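Local coordinates for D-isomer specific 2-hydroxyacid dehydrogenase family protein (Desulfovibrio vulgaris, PDB 5TX7) that probably oxidises D-2-hydroxyacids, or reduces the matching 2-keto acids, with NAD (nicotinamide adenine dinucleotide) as the hydride carrier, at the interface of chains A and B. Coordinates in Å, arbitrary orientation; residue numbers count along the deposited sequence, not the author numbering. Chains: chain A/B, D-isomer specific 2-hydroxyacid dehydrogenase family protein.

Contact 1: the interface of chains A and B. Residues chain A 106, 110, 282-285; chain B 118-119, 121.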
loop_
_atom_site.group_PDB
_atom_site.type_symbol
_atom_site.label_atom_id
_atom_site.label_comp_id
_atom_site.label_asym_id
_atom_site.label_seq_id
_atom_site.Cartn_x
_atom_site.Cartn_y
_atom_site.Cartn_z
ATOM N N HIS A 106 -4.383 -2.769 6.007
ATOM C CA HIS A 106 -5.466 -2.090 5.277
ATOM C C HIS A 106 -5.438 -0.549 5.465
ATOM O O HIS A 106 -5.772 0.206 4.538
ATOM C CB HIS A 106 -6.850 -2.652 5.650
ATOM C CG HIS A 106 -7.915 -2.298 4.667
ATOM N ND1 HIS A 106 -7.895 -2.740 3.362
ATOM C CD2 HIS A 106 -9.024 -1.531 4.787
ATOM C CE1 HIS A 106 -8.946 -2.257 2.720
ATOM N NE2 HIS A 106 -9.660 -1.539 3.568
ATOM N N LEU A 110 -5.345 1.817 2.173
ATOM C CA LEU A 110 -6.207 3.007 1.968
ATOM C C LEU A 110 -5.374 4.290 1.817
ATOM O O LEU A 110 -5.576 5.077 0.890
ATOM C CB LEU A 110 -7.189 3.173 3.126
ATOM C CG LEU A 110 -8.243 2.065 3.265
ATOM C CD1 LEU A 110 -8.886 2.106 4.638
ATOM C CD2 LEU A 110 -9.332 2.172 2.221
ATOM N N LEU A 282 -12.385 7.442 -0.031
ATOM C CA LEU A 282 -12.198 6.061 -0.445
ATOM C C LEU A 282 -12.904 5.151 0.568
ATOM O O LEU A 282 -12.693 5.270 1.772
ATOM C CB LEU A 282 -10.712 5.747 -0.503
ATOM C CG LEU A 282 -10.246 4.513 -1.240
ATOM C CD1 LEU A 282 -10.508 4.695 -2.717
ATOM C CD2 LEU A 282 -8.750 4.303 -0.991
ATOM N N ILE A 283 -13.775 4.271 0.081
ATOM C CA ILE A 283 -14.609 3.456 0.947
ATOM C C ILE A 283 -14.479 1.991 0.526
ATOM O O ILE A 283 -14.530 1.662 -0.658
ATOM C CB ILE A 283 -16.083 3.895 0.920
ATOM C CG1 ILE A 283 -16.183 5.403 1.177
ATOM C CG2 ILE A 283 -16.884 3.131 1.973
ATOM C CD1 ILE A 283 -17.610 5.932 1.198
ATOM N N THR A 284 -14.298 1.118 1.509
ATOM C CA THR A 284 -14.222 -0.312 1.273
ATOM C C THR A 284 -15.263 -0.992 2.184
ATOM O O THR A 284 -15.549 -0.488 3.254
ATOM C CB THR A 284 -12.776 -0.853 1.536
ATOM O OG1 THR A 284 -12.290 -0.399 2.792
ATOM C CG2 THR A 284 -11.812 -0.338 0.482
ATOM N N PRO A 285 -15.845 -2.131 1.742
ATOM C CA PRO A 285 -17.020 -2.695 2.398
ATOM C C PRO A 285 -16.717 -3.590 3.613
ATOM O O PRO A 285 -16.954 -4.801 3.566
ATOM C CB PRO A 285 -17.669 -3.495 1.262
ATOM C CG PRO A 285 -16.504 -3.994 0.505
ATOM C CD PRO A 285 -15.560 -2.837 0.478
ATOM N N THR B 118 -8.371 -1.586 -3.054
ATOM C CA THR B 118 -9.263 -0.651 -2.406
ATOM C C THR B 118 -10.115 0.129 -3.395
ATOM O O THR B 118 -11.299 0.303 -3.164
ATOM C CB THR B 118 -8.542 0.388 -1.534
ATOM O OG1 THR B 118 -7.573 1.089 -2.326
ATOM C CG2 THR B 118 -7.886 -0.267 -0.345
ATOM N N ALA B 119 -9.503 0.590 -4.478
ATOM C CA ALA B 119 -10.207 1.420 -5.462
ATOM C C ALA B 119 -11.270 0.654 -6.235
ATOM O O ALA B 119 -12.322 1.224 -6.577
ATOM C CB ALA B 119 -9.230 2.063 -6.433
ATOM N N HIS B 121 -13.031 -1.921 -4.934
ATOM C CA HIS B 121 -14.152 -2.067 -4.010
ATOM C C HIS B 121 -14.915 -0.778 -3.751
ATOM O O HIS B 121 -16.126 -0.812 -3.514
ATOM C CB HIS B 121 -13.687 -2.669 -2.687
ATOM C CG HIS B 121 -13.242 -4.075 -2.822
ATOM N ND1 HIS B 121 -11.925 -4.405 -3.014
ATOM C CD2 HIS B 121 -13.933 -5.234 -2.852
ATOM C CE1 HIS B 121 -11.818 -5.715 -3.148
ATOM N NE2 HIS B 121 -13.025 -6.238 -3.066
#
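B:Thr118 pushes its side chain against a small, largely apolar surface made by A:Leu282 and A:Leu110 together with carbon atoms of A:His106 and A:Thr284, and it buries more surface than its neighbours in this subunit interface. Its two branches have different partners. The methyl CG2 points at helix 100-116 of chain A, 3.8 Å from CE1 at the rim of the A:His106 imidazole and equally near the leucine methyl CD2 of A:Leu110. The hydroxyl branch lies instead beside A:Leu282, whose CD2 is 3.7 Å from B:Thr118 OG1. With A:Leu282 CG anti to its backbone N (chi1 -164°), the branched leucine tip crosses the threonine at about a right angle. Threonine suits this position because it is compact and carries a methyl for the apolar surface.

A:Thr284 CG2 comes in over the backbone of B:Thr118, 3.9 Å from its CA. On the other branch of A:Thr284, OG1 makes a nearly straight hydrogen bond of 3.0 Å to A:His106 NE2 (172° at H), with CB in the plane of the imidazole at its edge. This bond ties helix to loop within chain A and should limit rotation of the ring whose CE1 meets the partner.

At the margin, A:Pro285 CD rests on B:His121 CB at 3.7 Å. The puckered proline ring here meets the base of the histidine side chain, not its imidazole.

The chain A surface combines helix 100-116, the end of strand 281-283 and the loop after it; chain B supplies the first turn of helix 118-126, so the start of this helix in one subunit packs against the strand end of the other.

Contact 2: the interface of chains A and B. Residues chain A 136-137; chain B 8, 11, 52-53, 286, 289.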
loop_
_atom_site.group_PDB
_atom_site.type_symbol
_atom_site.label_atom_id
_atom_site.label_comp_id
_atom_site.label_asym_id
_atom_site.label_seq_id
_atom_site.Cartn_x
_atom_site.Cartn_y
_atom_site.Cartn_z
ATOM N N TRP A 136 6.832 11.655 -21.527
ATOM C CA TRP A 136 7.184 10.240 -21.208
ATOM C C TRP A 136 6.488 9.614 -19.982
ATOM O O TRP A 136 6.343 8.388 -19.893
ATOM C CB TRP A 136 8.712 10.080 -21.060
ATOM C CG TRP A 136 9.340 10.927 -19.978
ATOM C CD1 TRP A 136 9.705 12.239 -20.077
ATOM C CD2 TRP A 136 9.686 10.519 -18.644
ATOM N NE1 TRP A 136 10.247 12.677 -18.893
ATOM C CE2 TRP A 136 10.240 11.647 -17.993
ATOM C CE3 TRP A 136 9.584 9.311 -17.936
ATOM C CZ2 TRP A 136 10.702 11.607 -16.675
ATOM C CZ3 TRP A 136 10.038 9.267 -16.611
ATOM C CH2 TRP A 136 10.595 10.413 -15.998
ATOM N N CYS A 137 6.100 10.454 -19.030
ATOM C CA CYS A 137 5.279 10.031 -17.901
ATOM C C CYS A 137 4.200 11.078 -17.662
ATOM O O CYS A 137 4.185 12.124 -18.313
ATOM C CB CYS A 137 6.151 9.908 -16.661
ATOM S SG CYS A 137 6.916 11.464 -16.161
ATOM N N ASP B 8 13.618 19.835 -20.811
ATOM C CA ASP B 8 12.315 19.248 -20.479
ATOM C C ASP B 8 12.034 19.328 -18.990
ATOM O O ASP B 8 12.115 18.333 -18.280
ATOM C CB ASP B 8 12.178 17.806 -21.001
ATOM C CG ASP B 8 13.244 16.849 -20.439
ATOM O OD1 ASP B 8 14.356 17.317 -20.099
ATOM O OD2 ASP B 8 12.980 15.621 -20.361
ATOM N N THR B 11 8.008 17.822 -16.248
ATOM C CA THR B 11 7.878 16.678 -15.319
ATOM C C THR B 11 8.566 16.911 -13.953
ATOM O O THR B 11 8.052 16.471 -12.929
ATOM C CB THR B 11 8.402 15.348 -15.924
ATOM O OG1 THR B 11 9.761 15.511 -16.372
ATOM C CG2 THR B 11 7.504 14.875 -17.071
ATOM N N ASN B 52 16.213 15.750 -18.526
ATOM C CA ASN B 52 15.719 14.557 -17.867
ATOM C C ASN B 52 15.816 13.416 -18.884
ATOM O O ASN B 52 16.632 12.527 -18.734
ATOM C CB ASN B 52 14.285 14.784 -17.347
ATOM C CG ASN B 52 13.835 13.709 -16.365
ATOM O OD1 ASN B 52 14.343 12.588 -16.368
ATOM N ND2 ASN B 52 12.872 14.045 -15.526
ATOM N N LYS B 53 14.998 13.465 -19.924
ATOM C CA LYS B 53 14.946 12.413 -20.942
ATOM C C LYS B 53 15.186 12.921 -22.363
ATOM O O LYS B 53 15.062 12.138 -23.308
ATOM C CB LYS B 53 13.590 11.681 -20.885
ATOM C CG LYS B 53 13.291 10.967 -19.578
ATOM C CD LYS B 53 14.266 9.830 -19.298
ATOM C CE LYS B 53 13.950 9.121 -17.988
ATOM N NZ LYS B 53 14.535 9.812 -16.799
ATOM N N HIS B 286 5.284 5.358 -15.185
ATOM C CA HIS B 286 6.657 5.777 -14.876
ATOM C C HIS B 286 6.711 7.008 -13.967
ATOM O O HIS B 286 7.364 7.988 -14.279
ATOM C CB HIS B 286 7.428 6.006 -16.175
ATOM C CG HIS B 286 8.915 5.896 -16.023
ATOM N ND1 HIS B 286 9.761 5.714 -17.098
ATOM C CD2 HIS B 286 9.706 5.916 -14.924
ATOM C CE1 HIS B 286 11.009 5.647 -16.668
ATOM N NE2 HIS B 286 11.003 5.778 -15.352
ATOM N N TRP B 289 9.205 7.682 -9.105
ATOM C CA TRP B 289 10.204 8.699 -8.724
ATOM C C TRP B 289 9.660 10.071 -8.350
ATOM O O TRP B 289 10.417 10.919 -7.874
ATOM C CB TRP B 289 11.164 8.921 -9.906
ATOM C CG TRP B 289 10.455 9.539 -11.100
ATOM C CD1 TRP B 289 9.711 8.886 -12.041
ATOM C CD2 TRP B 289 10.391 10.930 -11.434
ATOM N NE1 TRP B 289 9.195 9.780 -12.938
ATOM C CE2 TRP B 289 9.600 11.043 -12.595
ATOM C CE3 TRP B 289 10.937 12.098 -10.871
ATOM C CZ2 TRP B 289 9.341 12.275 -13.207
ATOM C CZ3 TRP B 289 10.686 13.314 -11.482
ATOM C CH2 TRP B 289 9.910 13.389 -12.636
HETATM O O HOH W 1 10.423 15.950 -18.774
#
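A:Trp136 inserts its indole into chain B beside B:His286, the catalytic histidine of the D-2-hydroxyacid dehydrogenase family. The indole edge meets the imidazole face: A:Trp136 CZ3 sits over the centre of that ring, the planes 81° apart and the centroids 4.8 Å from each other. Tryptophan suits the place, being broad enough to use rim and faces at once. B:Lys53 lays its aliphatic CG on one face, 3.5 Å from A:Trp136 CE2, a CH-pi contact. On the opposite face lies A:Cys137 SG, which also touches B:Thr11 CG2 at 3.6 Å, its polarisable sulfur filling a largely apolar niche. B:Trp289 and the B:Asn52 amide, turned steeply to the indole, border the far rim.

A water joins the indole N-H to chain B: it lies 3.3 Å from A:Trp136 NE1 and also bonds B:Thr11 OG1 and both O and OD2 of B:Asp8.

In the second shell, the B:Asp8 carboxylate uses the syn lone pairs of both oxygens to accept the backbone N-H groups of B:Asn52 and B:Lys53. Bends at chi2 and chi4 (-64° and -84°) fold the lysine chain back, bringing NZ to B:Asn52 OD1 at 2.8 Å. B:Trp289 NE1 donates to the B:His286 carbonyl oxygen at 2.9 Å, bracing the histidine backbone.

The centres of contact 1 and contact 2 lie about 30 Å apart in the copies given, measured over their C-alpha atoms, and they share no residue number. They draw on adjoining sequence: residues 282-285 of chain A receive the partner in contact 1, and 286 and 289 of chain B in contact 2, brought together in each subunit by the twin contact. The intruding groups likewise come from one region, the start of helix 118-126 and the loop at 136-137. By two-fold symmetry, each subunit both gives and receives. If the deposited dimer is the biological one, as is common in this family, the partner's tryptophan would help to line the active-site cleft.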